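Local coordinates for protein pseudouridylate synthase RPUSD4, mitochondrial (Homo sapiens, PDB 5UBA) that isomerises uridine to pseudouridine in mitochondrial RNAs, including the 16S ribosomal RNA, a modification needed to assemble a functional mitochondrial ribosome, at residues P212-H217 against R246-H251; K114-T119 against S186-L191; V89-W94 against L269-K274; I39-G44 against H80-E85. All blocks are in the same frame, centred on the assembly; numbering follows the deposited sequence.

Contact 1: P212-H217 against R246-H251. With CA (calcium ion), chain E.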
loop_
_atom_site.group_PDB
_atom_site.type_symbol
_atom_site.label_atom_id
_atom_site.label_comp_id
_atom_site.label_asym_id
_atom_site.label_seq_id
_atom_site.Cartn_x
_atom_site.Cartn_y
_atom_site.Cartn_z
ATOM N N PRO A 212 -1.342 7.622 -11.917
ATOM C CA PRO A 212 -2.111 7.077 -10.793
ATOM C C PRO A 212 -2.136 5.562 -10.795
ATOM O O PRO A 212 -2.064 4.903 -11.834
ATOM C CB PRO A 212 -3.514 7.636 -10.990
ATOM C CG PRO A 212 -3.586 7.951 -12.442
ATOM C CD PRO A 212 -2.198 8.304 -12.899
ATOM N N ILE A 213 -2.249 4.998 -9.605
ATOM C CA ILE A 213 -2.377 3.553 -9.500
ATOM C C ILE A 213 -3.684 3.095 -10.141
ATOM O O ILE A 213 -4.714 3.779 -10.015
ATOM C CB ILE A 213 -2.304 3.146 -8.013
ATOM C CG1 ILE A 213 -0.938 3.540 -7.427
ATOM C CG2 ILE A 213 -2.564 1.664 -7.823
ATOM C CD1 ILE A 213 -0.790 3.211 -5.973
ATOM N N LEU A 214 -3.639 1.937 -10.801
ATOM C CA LEU A 214 -4.811 1.315 -11.390
ATOM C C LEU A 214 -5.855 1.087 -10.292
ATOM O O LEU A 214 -5.533 0.499 -9.251
ATOM C CB LEU A 214 -4.462 -0.016 -12.038
ATOM C CG LEU A 214 -5.609 -0.792 -12.693
ATOM C CD1 LEU A 214 -6.236 -0.031 -13.851
ATOM C CD2 LEU A 214 -5.090 -2.132 -13.174
ATOM N N GLY A 215 -7.067 1.584 -10.506
ATOM C CA GLY A 215 -8.113 1.464 -9.512
ATOM C C GLY A 215 -8.193 2.592 -8.531
ATOM O O GLY A 215 -9.037 2.562 -7.671
ATOM N N ASP A 216 -7.315 3.596 -8.646
ATOM C CA ASP A 216 -7.337 4.706 -7.712
ATOM C C ASP A 216 -8.338 5.775 -8.159
ATOM O O ASP A 216 -7.962 6.812 -8.679
ATOM C CB ASP A 216 -5.947 5.316 -7.502
ATOM C CG ASP A 216 -5.880 6.128 -6.239
ATOM O OD1 ASP A 216 -6.947 6.526 -5.705
ATOM O OD2 ASP A 216 -4.757 6.316 -5.717
ATOM N N HIS A 217 -9.598 5.492 -7.905
ATOM C CA HIS A 217 -10.649 6.424 -8.312
ATOM C C HIS A 217 -10.502 7.753 -7.599
ATOM O O HIS A 217 -10.620 8.841 -8.244
ATOM C CB HIS A 217 -12.004 5.767 -8.104
ATOM C CG HIS A 217 -12.053 4.419 -8.725
ATOM N ND1 HIS A 217 -11.876 4.236 -10.073
ATOM C CD2 HIS A 217 -12.091 3.184 -8.176
ATOM C CE1 HIS A 217 -11.891 2.943 -10.343
ATOM N NE2 HIS A 217 -11.991 2.280 -9.202
ATOM N N ARG A 246 -15.405 1.687 -12.383
ATOM C CA ARG A 246 -15.589 2.029 -10.975
ATOM C C ARG A 246 -15.403 0.876 -9.987
ATOM O O ARG A 246 -15.151 1.109 -8.809
ATOM C CB ARG A 246 -16.940 2.695 -10.735
ATOM C CG ARG A 246 -18.126 1.787 -10.974
ATOM C CD ARG A 246 -19.417 2.598 -11.114
ATOM N NE ARG A 246 -19.851 3.199 -9.849
ATOM C CZ ARG A 246 -20.988 3.884 -9.667
ATOM N NH1 ARG A 246 -21.845 4.075 -10.676
ATOM N NH2 ARG A 246 -21.282 4.360 -8.464
ATOM N N TYR A 247 -15.537 -0.362 -10.475
ATOM C CA TYR A 247 -15.391 -1.554 -9.647
ATOM C C TYR A 247 -14.003 -2.162 -9.682
ATOM O O TYR A 247 -13.756 -3.187 -9.026
ATOM C CB TYR A 247 -16.453 -2.607 -10.009
ATOM C CG TYR A 247 -17.843 -1.994 -10.068
ATOM C CD1 TYR A 247 -18.388 -1.352 -8.983
ATOM C CD2 TYR A 247 -18.595 -2.057 -11.245
ATOM C CE1 TYR A 247 -19.665 -0.786 -9.039
ATOM C CE2 TYR A 247 -19.847 -1.463 -11.320
ATOM C CZ TYR A 247 -20.377 -0.853 -10.222
ATOM O OH TYR A 247 -21.627 -0.246 -10.283
ATOM N N ILE A 248 -13.091 -1.556 -10.432
ATOM C CA ILE A 248 -11.708 -2.003 -10.444
ATOM C C ILE A 248 -11.112 -1.667 -9.056
ATOM O O ILE A 248 -11.193 -0.516 -8.623
ATOM C CB ILE A 248 -10.879 -1.300 -11.526
ATOM C CG1 ILE A 248 -11.391 -1.677 -12.922
ATOM C CG2 ILE A 248 -9.399 -1.632 -11.424
ATOM C CD1 ILE A 248 -10.890 -0.788 -14.017
ATOM N N PRO A 249 -10.515 -2.671 -8.395
ATOM C CA PRO A 249 -9.868 -2.397 -7.103
ATOM C C PRO A 249 -8.554 -1.650 -7.253
ATOM O O PRO A 249 -7.898 -1.722 -8.292
ATOM C CB PRO A 249 -9.576 -3.773 -6.549
ATOM C CG PRO A 249 -9.362 -4.600 -7.763
ATOM C CD PRO A 249 -10.378 -4.091 -8.749
ATOM N N LEU A 250 -8.154 -0.961 -6.201
ATOM C CA LEU A 250 -6.775 -0.448 -6.144
ATOM C C LEU A 250 -5.775 -1.595 -6.278
ATOM O O LEU A 250 -6.015 -2.695 -5.789
ATOM C CB LEU A 250 -6.547 0.268 -4.827
ATOM C CG LEU A 250 -5.290 1.131 -4.743
ATOM C CD1 LEU A 250 -5.392 2.398 -5.596
ATOM C CD2 LEU A 250 -5.056 1.475 -3.285
ATOM N N HIS A 251 -4.662 -1.340 -6.979
ATOM C CA HIS A 251 -3.579 -2.298 -7.186
ATOM C C HIS A 251 -2.333 -1.795 -6.461
ATOM O O HIS A 251 -1.379 -1.316 -7.081
ATOM C CB HIS A 251 -3.289 -2.516 -8.675
ATOM C CG HIS A 251 -4.348 -3.300 -9.386
ATOM N ND1 HIS A 251 -5.650 -2.866 -9.496
ATOM C CD2 HIS A 251 -4.276 -4.471 -10.043
ATOM C CE1 HIS A 251 -6.341 -3.765 -10.190
ATOM N NE2 HIS A 251 -5.536 -4.755 -10.509
HETATM CA CA CA E . -11.438 10.138 -9.947
HETATM O O HOH W 1 -11.815 10.143 -12.243
#
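His-217 reaches from the loop 212-217 to a carbonyl of 246-251. Its CB directs the ring toward the other segment, with CG anti to the carbonyl carbon (chi1 -51°). CD2 lies beside the carbonyl oxygens of Arg-246 and Ile-248, CE1 near Arg-246 CA, which sits over one ring face, and at the tip His-217 NE2 donates to Ile-248 O over 3.0 Å, a fairly straight bond in the carbonyl plane though 17° out of the ring plane. ND1 accepts from Gln-228 N, so both ring nitrogens are used, a task suited to histidine. Replacing this histidine by an alanine is likely to leave Ile-248 O without the ring's N-H and the space beside Arg-246 CA unfilled.

The backbone is pressed close at Gly-215, whose CA is 3.4 Å from Pro-249 O; a CB would clash there. Just before it, Leu-214 CD2 rests over the His-251 ring, 3.7 Å from its centroid, a CH-pi contact. Leu-214 O takes weak bonds from His-251 N and ND1, and ND1 is shared, weakly, with Pro-249 O, while NE2 is bonded to Ser-282. Leu-250 CD1 packs beside Asp-216 CB at 3.5 Å.

Ile-213 to Asp-216 form a type II beta turn, and just past it His-217 O binds calcium at 2.3 Å, with Ser-220, Asn-223, Ala-226 and a water completing this loop-borne metal site.

Contact 2: K114-T119 against S186-L191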
loop_
_atom_site.group_PDB
_atom_site.type_symbol
_atom_site.label_atom_id
_atom_site.label_comp_id
_atom_site.label_asym_id
_atom_site.label_seq_id
_atom_site.Cartn_x
_atom_site.Cartn_y
_atom_site.Cartn_z
ATOM N N LYS A 114 8.834 -2.096 0.861
ATOM C CA LYS A 114 8.692 -2.099 -0.603
ATOM C C LYS A 114 7.260 -2.436 -0.985
ATOM O O LYS A 114 6.698 -3.386 -0.457
ATOM C CB LYS A 114 9.608 -3.127 -1.254
ATOM C CG LYS A 114 11.098 -2.966 -0.981
ATOM C CD LYS A 114 11.660 -1.706 -1.613
ATOM C CE LYS A 114 13.181 -1.723 -1.566
ATOM N NZ LYS A 114 13.822 -0.583 -2.280
ATOM N N TYR A 115 6.705 -1.666 -1.912
ATOM C CA TYR A 115 5.362 -1.874 -2.415
ATOM C C TYR A 115 5.437 -2.055 -3.902
ATOM O O TYR A 115 6.330 -1.520 -4.549
ATOM C CB TYR A 115 4.464 -0.700 -2.107
ATOM C CG TYR A 115 4.133 -0.497 -0.656
ATOM C CD1 TYR A 115 5.086 -0.010 0.215
ATOM C CD2 TYR A 115 2.835 -0.704 -0.195
ATOM C CE1 TYR A 115 4.785 0.215 1.547
ATOM C CE2 TYR A 115 2.520 -0.493 1.134
ATOM C CZ TYR A 115 3.491 -0.010 1.981
ATOM O OH TYR A 115 3.175 0.214 3.315
ATOM N N TRP A 116 4.511 -2.818 -4.442
ATOM C CA TRP A 116 4.350 -2.940 -5.890
ATOM C C TRP A 116 2.999 -2.376 -6.257
ATOM O O TRP A 116 1.981 -2.656 -5.601
ATOM C CB TRP A 116 4.439 -4.392 -6.329
ATOM C CG TRP A 116 5.840 -4.949 -6.380
ATOM C CD1 TRP A 116 7.003 -4.391 -5.905
ATOM C CD2 TRP A 116 6.211 -6.191 -6.957
ATOM N NE1 TRP A 116 8.072 -5.232 -6.146
ATOM C CE2 TRP A 116 7.607 -6.349 -6.785
ATOM C CE3 TRP A 116 5.491 -7.197 -7.601
ATOM C CZ2 TRP A 116 8.291 -7.469 -7.241
ATOM C CZ3 TRP A 116 6.185 -8.314 -8.068
ATOM C CH2 TRP A 116 7.564 -8.431 -7.898
ATOM N N ALA A 117 2.963 -1.604 -7.355
ATOM C CA ALA A 117 1.736 -1.026 -7.868
ATOM C C ALA A 117 1.703 -1.129 -9.373
ATOM O O ALA A 117 2.736 -1.093 -10.030
ATOM C CB ALA A 117 1.603 0.421 -7.471
ATOM N N ILE A 118 0.505 -1.260 -9.918
ATOM C CA ILE A 118 0.305 -1.047 -11.358
ATOM C C ILE A 118 -0.177 0.357 -11.533
ATOM O O ILE A 118 -1.110 0.796 -10.856
ATOM C CB ILE A 118 -0.733 -2.010 -11.944
ATOM C CG1 ILE A 118 -0.251 -3.443 -11.784
ATOM C CG2 ILE A 118 -0.989 -1.660 -13.429
ATOM C CD1 ILE A 118 -1.224 -4.459 -12.360
ATOM N N THR A 119 0.460 1.078 -12.455
ATOM C CA THR A 119 0.118 2.457 -12.745
ATOM C C THR A 119 -0.421 2.579 -14.138
ATOM O O THR A 119 -0.076 1.813 -15.031
ATOM C CB THR A 119 1.304 3.442 -12.568
ATOM O OG1 THR A 119 2.365 3.097 -13.465
ATOM C CG2 THR A 119 1.820 3.385 -11.135
ATOM N N SER A 186 1.128 1.269 -19.490
ATOM C CA SER A 186 1.002 0.764 -18.115
ATOM C C SER A 186 2.379 0.493 -17.569
ATOM O O SER A 186 3.310 0.220 -18.343
ATOM C CB SER A 186 0.240 -0.575 -18.089
ATOM O OG SER A 186 -1.039 -0.468 -18.668
ATOM N N ALA A 187 2.520 0.503 -16.238
ATOM C CA ALA A 187 3.736 0.041 -15.614
ATOM C C ALA A 187 3.518 -0.742 -14.324
ATOM O O ALA A 187 2.533 -0.515 -13.631
ATOM C CB ALA A 187 4.660 1.198 -15.351
ATOM N N LEU A 188 4.412 -1.684 -14.051
ATOM C CA LEU A 188 4.572 -2.280 -12.723
ATOM C C LEU A 188 5.699 -1.499 -12.069
ATOM O O LEU A 188 6.813 -1.450 -12.637
ATOM C CB LEU A 188 4.926 -3.756 -12.821
ATOM C CG LEU A 188 5.255 -4.458 -11.500
ATOM C CD1 LEU A 188 4.087 -4.404 -10.520
ATOM C CD2 LEU A 188 5.709 -5.898 -11.753
ATOM N N VAL A 189 5.432 -0.912 -10.905
ATOM C CA VAL A 189 6.360 0.014 -10.272
ATOM C C VAL A 189 6.637 -0.436 -8.840
ATOM O O VAL A 189 5.697 -0.707 -8.090
ATOM C CB VAL A 189 5.816 1.460 -10.248
ATOM C CG1 VAL A 189 6.849 2.449 -9.710
ATOM C CG2 VAL A 189 5.314 1.893 -11.629
ATOM N N GLU A 190 7.923 -0.507 -8.485
ATOM C CA GLU A 190 8.343 -0.744 -7.107
ATOM C C GLU A 190 8.492 0.595 -6.406
ATOM O O GLU A 190 9.121 1.523 -6.930
ATOM C CB GLU A 190 9.660 -1.526 -7.065
ATOM C CG GLU A 190 10.052 -2.020 -5.669
ATOM C CD GLU A 190 11.095 -3.168 -5.689
ATOM O OE1 GLU A 190 12.297 -2.799 -5.816
ATOM O OE2 GLU A 190 10.775 -4.421 -5.572
ATOM N N LEU A 191 7.889 0.708 -5.231
ATOM C CA LEU A 191 7.863 1.944 -4.463
ATOM C C LEU A 191 8.448 1.700 -3.095
ATOM O O LEU A 191 8.152 0.673 -2.468
ATOM C CB LEU A 191 6.417 2.369 -4.289
ATOM C CG LEU A 191 5.621 2.525 -5.593
ATOM C CD1 LEU A 191 4.139 2.484 -5.350
ATOM C CD2 LEU A 191 6.053 3.814 -6.251
#
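Trp-116 and Glu-190 face each other as a non-hydrogen-bonded pair, their side chains slanting across one another with ring and carboxylate planes 34° apart. The indole presents its edge: Trp-116 NE1 donates to Glu-190 OE2 at 2.9 Å, nearly straight at 170°, with the oxygen in the ring plane and met on its anti side. Glu-190 reaches this position because CG stands anti to the backbone N (chi1 -170°) and the chain runs on extended, bringing its CG near Trp-116 NE1 and CD1. Arg-255 adds a cation-pi contact to Trp-116, so the tryptophan serves both as donor and as aromatic surface.

These strands are antiparallel neighbours in the mixed sheet at the heart of the pseudouridine synthase domain, with 112-120 also paired to 252-259. Tyr-115 N and Leu-191 O bond at 2.8 Å, one of six backbone bonds made by the hydrogen-bonded pairs. On the sheet face of Ala-117 and Leu-191, the small methyl Ala-117 CB admits Leu-191 CD1 at 3.9 Å, and helix 200-209 covers Leu-191. Further along that face, Thr-119 and Val-189 cross at about a right angle, Thr-119 CG2 meeting Val-189 CG2 at 3.8 Å, while Thr-119 OG1 bonds to His-121 O.

Contact 3: V89-W94 against L269-K274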
loop_
_atom_site.group_PDB
_atom_site.type_symbol
_atom_site.label_atom_id
_atom_site.label_comp_id
_atom_site.label_asym_id
_atom_site.label_seq_id
_atom_site.Cartn_x
_atom_site.Cartn_y
_atom_site.Cartn_z
ATOM N N VAL A 89 2.135 -7.726 3.248
ATOM C CA VAL A 89 2.891 -8.059 4.466
ATOM C C VAL A 89 2.484 -7.202 5.657
ATOM O O VAL A 89 2.530 -5.973 5.619
ATOM C CB VAL A 89 4.423 -7.886 4.263
ATOM C CG1 VAL A 89 5.157 -8.263 5.556
ATOM C CG2 VAL A 89 4.953 -8.752 3.144
ATOM N N MET A 90 2.089 -7.871 6.734
ATOM C CA MET A 90 1.698 -7.180 7.964
ATOM C C MET A 90 2.204 -7.973 9.175
ATOM O O MET A 90 1.855 -9.144 9.360
ATOM C CB MET A 90 0.186 -6.953 8.022
ATOM C CG MET A 90 -0.257 -6.156 9.230
ATOM S SD MET A 90 -2.030 -5.885 9.157
ATOM C CE MET A 90 -2.262 -5.065 10.728
ATOM N N VAL A 91 3.015 -7.303 9.997
ATOM C CA VAL A 91 3.681 -7.894 11.147
ATOM C C VAL A 91 2.860 -7.654 12.428
ATOM O O VAL A 91 2.461 -6.537 12.731
ATOM C CB VAL A 91 5.085 -7.270 11.346
ATOM C CG1 VAL A 91 5.767 -7.851 12.566
ATOM C CG2 VAL A 91 5.949 -7.460 10.114
ATOM N N LEU A 92 2.615 -8.750 13.133
ATOM C CA LEU A 92 1.979 -8.743 14.444
ATOM C C LEU A 92 2.969 -9.321 15.445
ATOM O O LEU A 92 3.836 -10.099 15.087
ATOM C CB LEU A 92 0.735 -9.642 14.424
ATOM C CG LEU A 92 -0.295 -9.359 13.341
ATOM C CD1 LEU A 92 -1.428 -10.393 13.356
ATOM C CD2 LEU A 92 -0.858 -7.978 13.499
ATOM N N ALA A 93 2.834 -8.926 16.718
ATOM C CA ALA A 93 3.699 -9.431 17.781
ATOM C C ALA A 93 2.914 -10.022 18.942
ATOM O O ALA A 93 1.889 -9.473 19.333
ATOM C CB ALA A 93 4.572 -8.325 18.319
ATOM N N TRP A 94 3.464 -11.068 19.511
ATOM C CA TRP A 94 2.875 -11.697 20.703
ATOM C C TRP A 94 2.935 -10.813 21.958
ATOM O O TRP A 94 1.968 -10.748 22.718
ATOM C CB TRP A 94 3.618 -13.005 20.978
ATOM C CG TRP A 94 3.304 -14.063 20.007
ATOM C CD1 TRP A 94 4.134 -14.631 19.092
ATOM C CD2 TRP A 94 2.037 -14.711 19.863
ATOM N NE1 TRP A 94 3.452 -15.589 18.368
ATOM C CE2 TRP A 94 2.163 -15.648 18.816
ATOM C CE3 TRP A 94 0.801 -14.568 20.503
ATOM C CZ2 TRP A 94 1.089 -16.470 18.405
ATOM C CZ3 TRP A 94 -0.257 -15.391 20.103
ATOM C CH2 TRP A 94 -0.099 -16.312 19.062
ATOM N N LEU A 269 15.342 -9.827 9.118
ATOM C CA LEU A 269 14.205 -10.615 8.709
ATOM C C LEU A 269 13.680 -9.999 7.405
ATOM O O LEU A 269 13.313 -8.838 7.398
ATOM C CB LEU A 269 13.139 -10.585 9.794
ATOM C CG LEU A 269 11.938 -11.506 9.607
ATOM C CD1 LEU A 269 12.324 -12.937 9.266
ATOM C CD2 LEU A 269 11.089 -11.464 10.865
ATOM N N ASN A 270 13.672 -10.779 6.331
ATOM C CA ASN A 270 13.357 -10.315 4.988
ATOM C C ASN A 270 12.080 -11.015 4.557
ATOM O O ASN A 270 12.095 -12.179 4.164
ATOM C CB ASN A 270 14.535 -10.641 4.068
ATOM C CG ASN A 270 14.365 -10.087 2.666
ATOM O OD1 ASN A 270 13.260 -10.056 2.117
ATOM N ND2 ASN A 270 15.488 -9.669 2.059
ATOM N N LEU A 271 10.965 -10.293 4.656
ATOM C CA LEU A 271 9.619 -10.857 4.501
ATOM C C LEU A 271 9.078 -10.467 3.150
ATOM O O LEU A 271 9.095 -9.274 2.799
ATOM C CB LEU A 271 8.702 -10.292 5.591
ATOM C CG LEU A 271 9.146 -10.593 7.031
ATOM C CD1 LEU A 271 8.507 -9.664 8.029
ATOM C CD2 LEU A 271 8.846 -12.022 7.463
ATOM N N VAL A 272 8.619 -11.435 2.360
ATOM C CA VAL A 272 8.063 -11.147 1.037
ATOM C C VAL A 272 6.745 -11.885 0.873
ATOM O O VAL A 272 6.652 -13.051 1.276
ATOM C CB VAL A 272 9.046 -11.527 -0.087
ATOM C CG1 VAL A 272 8.409 -11.360 -1.473
ATOM C CG2 VAL A 272 10.319 -10.697 0.029
ATOM N N CYS A 273 5.754 -11.214 0.263
ATOM C CA CYS A 273 4.393 -11.727 0.073
ATOM C C CYS A 273 4.051 -11.817 -1.408
ATOM O O CYS A 273 4.208 -10.841 -2.155
ATOM C CB CYS A 273 3.362 -10.813 0.772
ATOM S SG CYS A 273 1.715 -11.507 0.837
ATOM N N LYS A 274 3.520 -12.976 -1.815
ATOM C CA LYS A 274 2.970 -13.135 -3.157
ATOM C C LYS A 274 1.946 -12.064 -3.482
ATOM O O LYS A 274 1.200 -11.586 -2.617
ATOM C CB LYS A 274 2.271 -14.509 -3.309
ATOM C CG LYS A 274 1.001 -14.673 -2.498
ATOM C CD LYS A 274 0.368 -16.057 -2.620
ATOM C CE LYS A 274 -0.849 -16.190 -1.715
ATOM N NZ LYS A 274 -1.913 -15.186 -2.002
#
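With CG1 of Val-89 swung opposite the main-chain N (chi1 -179°), the two methyls spread toward different residues of 269-274: CG1 to Leu-271 and CG2 to Cys-273. Leu-271 turns its CG anti to the carbonyl carbon (chi1 -60°), bringing CD1 over to Val-91. The closest approach is Val-89 CG2 to Cys-273 CB, 3.5 Å, where the narrow cysteine lets the valine methyl come in near the backbone. Val-89 CG1 meets Leu-271 CB at 4.1 Å, the two side chains crossing at about a right angle. In a similar crossing, Val-91 CG2 touches the far end of the same leucine at CD1, 4.0 Å away.

No hydrogen bond joins the two segments; their strand axes pass 8.1 Å apart at 133°, too far for direct pairing. Strand 89-93 belongs to the four-stranded antiparallel sheet, between 36-41 and 77-78, whereas 269-272 pairs with 252-259 in the mixed sheet. The contact packs side chains across the seam where the two sheets meet, Val-89 being backbone-bonded to Ala-254. Branched valines suit this place, since beta strands accept them readily and their methyls fill the space between backbones. Leu-257 of strand 252-259 touches both valines. Cys-273 O takes a hydrogen bond from His-253 NE2.

Contact 4: I39-G44 against H80-E85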
loop_
_atom_site.group_PDB
_atom_site.type_symbol
_atom_site.label_atom_id
_atom_site.label_comp_id
_atom_site.label_asym_id
_atom_site.label_seq_id
_atom_site.Cartn_x
_atom_site.Cartn_y
_atom_site.Cartn_z
ATOM N N ILE A 39 1.294 -11.843 8.706
ATOM C CA ILE A 39 0.135 -12.202 7.887
ATOM C C ILE A 39 0.182 -11.515 6.521
ATOM O O ILE A 39 0.962 -10.590 6.282
ATOM C CB ILE A 39 -1.199 -11.897 8.590
ATOM C CG1 ILE A 39 -1.379 -10.414 8.835
ATOM C CG2 ILE A 39 -1.308 -12.681 9.890
ATOM C CD1 ILE A 39 -2.749 -10.042 9.334
ATOM N N ASN A 40 -0.688 -11.998 5.645
ATOM C CA ASN A 40 -0.953 -11.425 4.351
ATOM C C ASN A 40 -2.321 -10.762 4.432
ATOM O O ASN A 40 -3.381 -11.443 4.427
ATOM C CB ASN A 40 -0.892 -12.530 3.304
ATOM C CG ASN A 40 -1.276 -12.055 1.925
ATOM O OD1 ASN A 40 -1.592 -10.894 1.728
ATOM N ND2 ASN A 40 -1.246 -12.972 0.960
ATOM N N LYS A 41 -2.335 -9.440 4.578
ATOM C CA LYS A 41 -3.589 -8.741 4.796
ATOM C C LYS A 41 -4.419 -8.764 3.512
ATOM O O LYS A 41 -3.921 -8.386 2.463
ATOM C CB LYS A 41 -3.401 -7.284 5.251
ATOM C CG LYS A 41 -4.691 -6.649 5.765
ATOM C CD LYS A 41 -4.614 -5.160 6.034
ATOM C CE LYS A 41 -4.700 -4.308 4.809
ATOM N NZ LYS A 41 -5.933 -4.458 3.951
ATOM N N PRO A 42 -5.663 -9.237 3.596
ATOM C CA PRO A 42 -6.485 -9.228 2.375
ATOM C C PRO A 42 -6.971 -7.855 1.956
ATOM O O PRO A 42 -7.089 -6.921 2.767
ATOM C CB PRO A 42 -7.669 -10.149 2.724
ATOM C CG PRO A 42 -7.688 -10.223 4.180
ATOM C CD PRO A 42 -6.326 -9.913 4.717
ATOM N N TYR A 43 -7.266 -7.750 0.654
ATOM C CA TYR A 43 -7.832 -6.569 0.089
ATOM C C TYR A 43 -9.139 -6.182 0.765
ATOM O O TYR A 43 -10.026 -7.029 0.968
ATOM C CB TYR A 43 -8.069 -6.747 -1.410
ATOM C CG TYR A 43 -8.606 -5.495 -2.066
ATOM C CD1 TYR A 43 -7.750 -4.473 -2.450
ATOM C CD2 TYR A 43 -9.984 -5.294 -2.233
ATOM C CE1 TYR A 43 -8.222 -3.300 -3.017
ATOM C CE2 TYR A 43 -10.454 -4.127 -2.808
ATOM C CZ TYR A 43 -9.568 -3.138 -3.193
ATOM O OH TYR A 43 -9.996 -1.970 -3.770
ATOM N N GLY A 44 -9.220 -4.926 1.161
ATOM C CA GLY A 44 -10.466 -4.362 1.659
ATOM C C GLY A 44 -10.650 -4.466 3.166
ATOM O O GLY A 44 -11.615 -3.916 3.687
ATOM N N HIS A 80 2.362 -2.016 13.018
ATOM C CA HIS A 80 2.317 -1.000 11.975
ATOM C C HIS A 80 0.987 -1.145 11.258
ATOM O O HIS A 80 0.262 -2.124 11.463
ATOM C CB HIS A 80 3.483 -1.150 10.993
ATOM C CG HIS A 80 3.446 -2.407 10.191
ATOM N ND1 HIS A 80 3.347 -2.391 8.812
ATOM C CD2 HIS A 80 3.537 -3.709 10.558
ATOM C CE1 HIS A 80 3.393 -3.636 8.369
ATOM N NE2 HIS A 80 3.459 -4.454 9.405
ATOM N N ARG A 81 0.669 -0.182 10.420
ATOM C CA ARG A 81 -0.644 -0.178 9.773
ATOM C C ARG A 81 -0.488 -0.251 8.262
ATOM O O ARG A 81 0.532 0.159 7.707
ATOM C CB ARG A 81 -1.453 1.059 10.218
ATOM C CG ARG A 81 -1.178 2.371 9.489
ATOM C CD ARG A 81 0.260 2.836 9.581
ATOM N N LEU A 82 -1.489 -0.841 7.627
ATOM C CA LEU A 82 -1.694 -0.807 6.187
ATOM C C LEU A 82 -3.080 -0.271 5.954
ATOM O O LEU A 82 -3.979 -0.515 6.756
ATOM C CB LEU A 82 -1.639 -2.208 5.574
ATOM C CG LEU A 82 -0.318 -2.957 5.528
ATOM C CD1 LEU A 82 -0.511 -4.289 4.820
ATOM C CD2 LEU A 82 0.773 -2.127 4.873
ATOM N N ASP A 83 -3.275 0.456 4.862
ATOM C CA ASP A 83 -4.600 0.925 4.484
ATOM C C ASP A 83 -5.510 -0.196 4.011
ATOM O O ASP A 83 -5.050 -1.269 3.607
ATOM C CB ASP A 83 -4.483 2.027 3.412
ATOM C CG ASP A 83 -3.832 3.288 3.941
ATOM O OD1 ASP A 83 -4.017 3.647 5.134
ATOM O OD2 ASP A 83 -3.166 3.965 3.140
ATOM N N LYS A 84 -6.803 0.069 4.046
ATOM C CA LYS A 84 -7.831 -0.923 3.717
ATOM C C LYS A 84 -7.632 -1.564 2.351
ATOM O O LYS A 84 -7.741 -2.756 2.219
ATOM C CB LYS A 84 -9.212 -0.249 3.789
ATOM C CG LYS A 84 -10.412 -1.105 3.467
ATOM C CD LYS A 84 -11.665 -0.250 3.306
ATOM C CE LYS A 84 -12.924 -1.106 3.239
ATOM N NZ LYS A 84 -14.132 -0.248 3.318
ATOM N N GLU A 85 -7.342 -0.753 1.337
ATOM C CA GLU A 85 -7.186 -1.274 -0.015
ATOM C C GLU A 85 -5.775 -1.731 -0.362
ATOM O O GLU A 85 -5.521 -2.108 -1.496
ATOM C CB GLU A 85 -7.640 -0.248 -1.057
ATOM C CG GLU A 85 -9.144 -0.130 -1.244
ATOM C CD GLU A 85 -9.441 0.569 -2.570
ATOM O OE1 GLU A 85 -9.250 1.783 -2.657
ATOM O OE2 GLU A 85 -9.803 -0.118 -3.546
#
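A lysine bonded to backbone carbonyls joins the end of strand 36-41 to the loop that bears Asp-83, the catalytic residue by similarity; the contact is partly buried and mostly polar. Lys-41 starts straight, CG anti to the backbone N (chi1 -168°), then bends at its last two torsions to bring its amine to the loop. Lys-41 NZ donates to Lys-84 O at 3.0 Å, coming from above the carbonyl plane, and more weakly to Asp-83 O at 3.3 Å. Pro-42 O, Thr-86 O and Leu-45 O also lie within hydrogen-bonding distance and share its three N-H. The aliphatic part is used too: Lys-41 CE packs on Leu-82 CB at 3.8 Å.

Gly-44 N reaches Lys-84 O at 2.8 Å from the opposite face of that carbonyl plane, so two donors grip one oxygen. A methionine in place of Lys-41 would probably deprive these carbonyls of the amine, leaving Lys-84 O with Gly-44 N as its donor among these residues and the loop freer to shift.

The CB of Asp-83 points away from 39-44, and its carboxylate pairs with Lys-198. Several carbonyl oxygens round one amine should stabilise its positive charge, which probably helps to hold the backbone of the loop that carries the aspartate.

How the contacts relate
Contacts 1, 2 and 3 are buried, while contact 4 is only partly so, as befits a loop at the active site. Contact 2 is regular strand pairing inside the mixed sheet, and contact 3 is purely apolar packing between that sheet and the four-stranded one. Contact 1 joins two irregular segments and contact 4 the end of a strand to a loop; both rely on side chains bonded to backbone carbonyls, a histidine in one and a lysine in the other. A probable hydrogen bond, Leu-214 N to Ile-118 O, 2.8 Å, ties contact 1 to contact 2. Contacts 3 and 4 share neighbouring strands, 89-93 and 36-41. Contacts 1 and 3 lie on opposite sides of the chain's centre.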